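Local coordinates for putative oxidoreductase (Thermus thermophilus, PDB 2ISM), which is a six-bladed beta-propeller protein of the glucose/sorbosone dehydrogenase family, modelled with a bound calcium ion, at residues 310-322 and 329-341. Sequence-based numbering, arbitrary orientation.
Sequences ALSGFGRLREVQV and YVTTSNRDGRGQV
Strands 317-322 and 329-332 pair antiparallel, Tyr329 N meeting Gln321 O at 2.7 Å, until a beta bulge between Leu317 and Val320 shifts the register by one residue. At the bulge Thr331 works twice: its carbonyl oxygen takes the N-H of Arg318, and OG1, set between the backbone N and the carbonyl carbon (chi1 69°), accepts from Glu319 N at 3.0 Å, while Pro33 O is a further partner. Val320 and Val330 lie side by side, CG2 to CG2 4.0 Å, and Leu317 CD2 reaches Val330 CG1. Past the end of strand 329-332, Asp336 OD2 gathers four donors. Arg316 grips Asp336 OD2 side-on from the syn side, through NE at 3.1 Å and NH2 at 2.9 Å; Arg318 NH2 comes from the anti side, and Ser333 OG from above the carboxylate plane. Ser333 OG also accepts from Arg318 NE at 2.9 Å, fixing the second guanidinium. Such convergence probably favours a charged carboxylate. Arg338 CB covers one face of the Arg316 guanidinium. Asp336 OD1 accepts from Arg338 N in an Asx turn. The hairpin forms the inner half of a propeller blade, completed outward by strands 348-351 and 23-27; Leu317 and Val320 pack on Ala283 of strand 279-284, and Thr331 on Leu36 of strand 33-38.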
loop_
_atom_site.group_PDB
_atom_site.type_symbol
_atom_site.label_atom_id
_atom_site.label_comp_id
_atom_site.label_asym_id
_atom_site.label_seq_id
_atom_site.Cartn_x
_atom_site.Cartn_y
_atom_site.Cartn_z
ATOM N N ALA B 310 -6.860 11.740 3.984
ATOM C CA ALA B 310 -6.856 10.290 4.156
ATOM C C ALA B 310 -7.429 9.862 5.503
ATOM O O ALA B 310 -7.865 8.723 5.668
ATOM C CB ALA B 310 -5.438 9.751 3.999
ATOM N N LEU B 311 -7.417 10.773 6.470
ATOM C CA LEU B 311 -7.951 10.470 7.793
ATOM C C LEU B 311 -8.375 11.748 8.509
ATOM O O LEU B 311 -7.699 12.769 8.423
ATOM C CB LEU B 311 -6.905 9.741 8.644
ATOM C CG LEU B 311 -7.393 9.299 10.026
ATOM C CD1 LEU B 311 -8.388 8.166 9.849
ATOM C CD2 LEU B 311 -6.219 8.851 10.897
ATOM N N SER B 312 -9.498 11.685 9.215
ATOM C CA SER B 312 -9.999 12.838 9.955
ATOM C C SER B 312 -10.983 12.367 11.012
ATOM O O SER B 312 -11.550 11.283 10.895
ATOM C CB SER B 312 -10.688 13.825 9.012
ATOM O OG SER B 312 -11.809 13.230 8.389
ATOM N N GLY B 313 -11.175 13.184 12.044
ATOM C CA GLY B 313 -12.092 12.831 13.111
ATOM C C GLY B 313 -11.411 12.207 14.315
ATOM O O GLY B 313 -12.080 11.667 15.197
ATOM N N PHE B 314 -10.084 12.283 14.363
ATOM C CA PHE B 314 -9.330 11.699 15.473
ATOM C C PHE B 314 -8.503 12.720 16.251
ATOM O O PHE B 314 -7.761 12.361 17.165
ATOM C CB PHE B 314 -8.410 10.598 14.942
ATOM C CG PHE B 314 -9.145 9.394 14.439
ATOM C CD1 PHE B 314 -9.359 8.300 15.270
ATOM C CD2 PHE B 314 -9.663 9.369 13.147
ATOM C CE1 PHE B 314 -10.082 7.192 14.824
ATOM C CE2 PHE B 314 -10.387 8.267 12.689
ATOM C CZ PHE B 314 -10.598 7.178 13.530
ATOM N N GLY B 315 -8.635 13.991 15.887
ATOM C CA GLY B 315 -7.884 15.029 16.567
ATOM C C GLY B 315 -6.529 15.278 15.929
ATOM O O GLY B 315 -6.295 14.921 14.770
ATOM N N ARG B 316 -5.632 15.889 16.695
ATOM C CA ARG B 316 -4.289 16.215 16.227
ATOM C C ARG B 316 -3.471 14.955 15.939
ATOM O O ARG B 316 -3.460 14.018 16.734
ATOM C CB ARG B 316 -3.579 17.068 17.285
ATOM C CG ARG B 316 -4.283 18.383 17.589
ATOM C CD ARG B 316 -3.787 18.995 18.893
ATOM N NE ARG B 316 -2.357 19.301 18.876
ATOM C CZ ARG B 316 -1.818 20.344 18.251
ATOM N NH1 ARG B 316 -2.588 21.194 17.581
ATOM N NH2 ARG B 316 -0.508 20.543 18.304
ATOM N N LEU B 317 -2.791 14.935 14.797
ATOM C CA LEU B 317 -1.968 13.784 14.425
ATOM C C LEU B 317 -0.483 14.083 14.238
ATOM O O LEU B 317 -0.115 14.895 13.389
ATOM C CB LEU B 317 -2.391 13.249 13.053
ATOM C CG LEU B 317 -3.882 12.900 12.906
ATOM C CD1 LEU B 317 -4.127 12.248 11.552
ATOM C CD2 LEU B 317 -4.313 11.959 14.027
ATOM N N ARG B 318 0.370 13.429 15.024
ATOM C CA ARG B 318 1.808 13.680 14.943
ATOM C C ARG B 318 2.846 12.746 14.320
ATOM O O ARG B 318 3.670 13.180 13.513
ATOM C CB ARG B 318 2.246 13.816 16.408
ATOM C CG ARG B 318 3.642 14.396 16.588
ATOM C CD ARG B 318 3.959 14.634 18.062
ATOM N NE ARG B 318 3.301 15.819 18.616
ATOM C CZ ARG B 318 3.714 17.070 18.423
ATOM N NH1 ARG B 318 4.786 17.308 17.684
ATOM N NH2 ARG B 318 3.068 18.084 18.990
ATOM N N GLU B 319 2.811 11.470 14.692
ATOM C CA GLU B 319 3.761 10.499 14.156
ATOM C C GLU B 319 3.030 9.753 13.040
ATOM O O GLU B 319 1.809 9.609 13.066
ATOM C CB GLU B 319 4.242 9.491 15.214
ATOM C CG GLU B 319 4.943 8.238 14.650
ATOM C CD GLU B 319 6.305 8.528 14.030
ATOM O OE1 GLU B 319 6.378 9.371 13.113
ATOM O OE2 GLU B 319 7.305 7.903 14.456
ATOM N N VAL B 320 3.789 9.299 12.050
ATOM C CA VAL B 320 3.246 8.525 10.942
ATOM C C VAL B 320 4.391 7.726 10.332
ATOM O O VAL B 320 5.382 8.289 9.866
ATOM C CB VAL B 320 2.569 9.427 9.863
ATOM C CG1 VAL B 320 3.489 10.551 9.450
ATOM C CG2 VAL B 320 2.185 8.585 8.652
ATOM N N GLN B 321 4.256 6.405 10.367
ATOM C CA GLN B 321 5.277 5.508 9.843
ATOM C C GLN B 321 4.672 4.242 9.276
ATOM O O GLN B 321 3.638 3.772 9.748
ATOM C CB GLN B 321 6.252 5.083 10.940
ATOM C CG GLN B 321 7.340 6.069 11.279
ATOM C CD GLN B 321 8.529 5.378 11.911
ATOM O OE1 GLN B 321 9.294 4.692 11.231
ATOM N NE2 GLN B 321 8.679 5.537 13.220
ATOM N N VAL B 322 5.337 3.684 8.275
ATOM C CA VAL B 322 4.876 2.444 7.671
ATOM C C VAL B 322 5.466 1.328 8.522
ATOM O O VAL B 322 6.670 1.305 8.765
ATOM C CB VAL B 322 5.384 2.301 6.223
ATOM C CG1 VAL B 322 4.869 0.997 5.619
ATOM C CG2 VAL B 322 4.922 3.484 5.395
ATOM N N TYR B 329 1.028 3.445 10.366
ATOM C CA TYR B 329 0.776 3.757 11.771
ATOM C C TYR B 329 0.783 5.261 12.000
ATOM O O TYR B 329 1.626 5.977 11.464
ATOM C CB TYR B 329 1.839 3.093 12.652
ATOM C CG TYR B 329 1.665 1.599 12.790
ATOM C CD1 TYR B 329 1.096 1.052 13.939
ATOM C CD2 TYR B 329 2.044 0.732 11.764
ATOM C CE1 TYR B 329 0.905 -0.317 14.067
ATOM C CE2 TYR B 329 1.855 -0.644 11.880
ATOM C CZ TYR B 329 1.285 -1.160 13.036
ATOM O OH TYR B 329 1.096 -2.518 13.167
ATOM N N VAL B 330 -0.165 5.738 12.797
ATOM C CA VAL B 330 -0.262 7.157 13.097
ATOM C C VAL B 330 -0.543 7.334 14.585
ATOM O O VAL B 330 -1.169 6.473 15.202
ATOM C CB VAL B 330 -1.402 7.810 12.282
ATOM C CG1 VAL B 330 -1.557 9.267 12.672
ATOM C CG2 VAL B 330 -1.103 7.694 10.787
ATOM N N THR B 331 -0.058 8.427 15.167
ATOM C CA THR B 331 -0.313 8.688 16.582
ATOM C C THR B 331 -1.043 10.017 16.729
ATOM O O THR B 331 -0.919 10.901 15.879
ATOM C CB THR B 331 0.987 8.751 17.416
ATOM O OG1 THR B 331 1.736 9.924 17.064
ATOM C CG2 THR B 331 1.830 7.507 17.178
ATOM N N THR B 332 -1.815 10.150 17.803
ATOM C CA THR B 332 -2.555 11.378 18.052
ATOM C C THR B 332 -1.781 12.238 19.048
ATOM O O THR B 332 -0.963 11.734 19.827
ATOM C CB THR B 332 -3.965 11.085 18.595
ATOM O OG1 THR B 332 -3.862 10.384 19.834
ATOM C CG2 THR B 332 -4.747 10.225 17.609
ATOM N N SER B 333 -2.037 13.541 19.017
ATOM C CA SER B 333 -1.325 14.467 19.886
ATOM C C SER B 333 -2.207 15.348 20.754
ATOM O O SER B 333 -1.746 16.342 21.322
ATOM C CB SER B 333 -0.291 15.225 19.051
ATOM O OG SER B 333 0.639 15.913 19.861
ATOM N N ASN B 334 -3.477 14.969 20.854
ATOM C CA ASN B 334 -4.462 15.711 21.634
ATOM C C ASN B 334 -4.113 16.167 23.042
ATOM O O ASN B 334 -4.731 17.093 23.569
ATOM C CB ASN B 334 -5.759 14.906 21.663
ATOM C CG ASN B 334 -6.242 14.562 20.276
ATOM O OD1 ASN B 334 -6.588 13.415 19.984
ATOM N ND2 ASN B 334 -6.268 15.559 19.407
ATOM N N ARG B 335 -3.122 15.525 23.646
ATOM C CA ARG B 335 -2.722 15.877 25.002
ATOM C C ARG B 335 -1.438 16.703 25.072
ATOM O O ARG B 335 -0.838 16.824 26.139
ATOM C CB ARG B 335 -2.569 14.598 25.834
ATOM C CG ARG B 335 -3.847 13.773 25.915
ATOM C CD ARG B 335 -3.632 12.453 26.645
ATOM N NE ARG B 335 -3.206 12.647 28.029
ATOM C CZ ARG B 335 -2.858 11.659 28.847
ATOM N NH1 ARG B 335 -2.888 10.403 28.420
ATOM N NH2 ARG B 335 -2.474 11.925 30.091
ATOM N N ASP B 336 -1.024 17.290 23.952
ATOM C CA ASP B 336 0.206 18.080 23.943
ATOM C C ASP B 336 0.030 19.526 24.403
ATOM O O ASP B 336 0.959 20.327 24.305
ATOM C CB ASP B 336 0.863 18.059 22.554
ATOM C CG ASP B 336 0.026 18.743 21.487
ATOM O OD1 ASP B 336 -0.923 19.484 21.832
ATOM O OD2 ASP B 336 0.332 18.550 20.290
ATOM N N GLY B 337 -1.157 19.853 24.903
ATOM C CA GLY B 337 -1.410 21.199 25.380
ATOM C C GLY B 337 -2.047 22.130 24.364
ATOM O O GLY B 337 -2.390 23.264 24.691
ATOM N N ARG B 338 -2.212 21.658 23.133
ATOM C CA ARG B 338 -2.802 22.474 22.083
ATOM C C ARG B 338 -4.046 21.818 21.486
ATOM O O ARG B 338 -4.479 22.173 20.389
ATOM C CB ARG B 338 -1.770 22.719 20.980
ATOM C CG ARG B 338 -0.556 23.548 21.401
ATOM C CD ARG B 338 0.583 23.319 20.419
ATOM N NE ARG B 338 1.569 24.399 20.370
ATOM C CZ ARG B 338 2.444 24.683 21.329
ATOM N NH1 ARG B 338 2.478 23.974 22.449
ATOM N NH2 ARG B 338 3.306 25.676 21.153
ATOM N N GLY B 339 -4.622 20.865 22.206
ATOM C CA GLY B 339 -5.802 20.199 21.692
ATOM C C GLY B 339 -6.886 19.957 22.722
ATOM O O GLY B 339 -6.852 20.496 23.830
ATOM N N GLN B 340 -7.864 19.149 22.338
ATOM C CA GLN B 340 -8.965 18.807 23.223
ATOM C C GLN B 340 -8.756 17.362 23.647
ATOM O O GLN B 340 -8.748 16.460 22.810
ATOM C CB GLN B 340 -10.297 18.943 22.488
ATOM C CG GLN B 340 -10.538 20.318 21.892
ATOM C CD GLN B 340 -11.810 20.372 21.065
ATOM O OE1 GLN B 340 -11.941 19.673 20.058
ATOM N NE2 GLN B 340 -12.757 21.203 21.491
ATOM N N VAL B 341 -8.577 17.147 24.944
ATOM C CA VAL B 341 -8.356 15.806 25.459
ATOM C C VAL B 341 -9.662 15.072 25.714
ATOM O O VAL B 341 -10.559 15.585 26.381
ATOM C CB VAL B 341 -7.540 15.839 26.771
ATOM C CG1 VAL B 341 -7.311 14.425 27.277
ATOM C CG2 VAL B 341 -6.210 16.544 26.535
HETATM O O HOH W 1 -5.487 21.692 17.544
#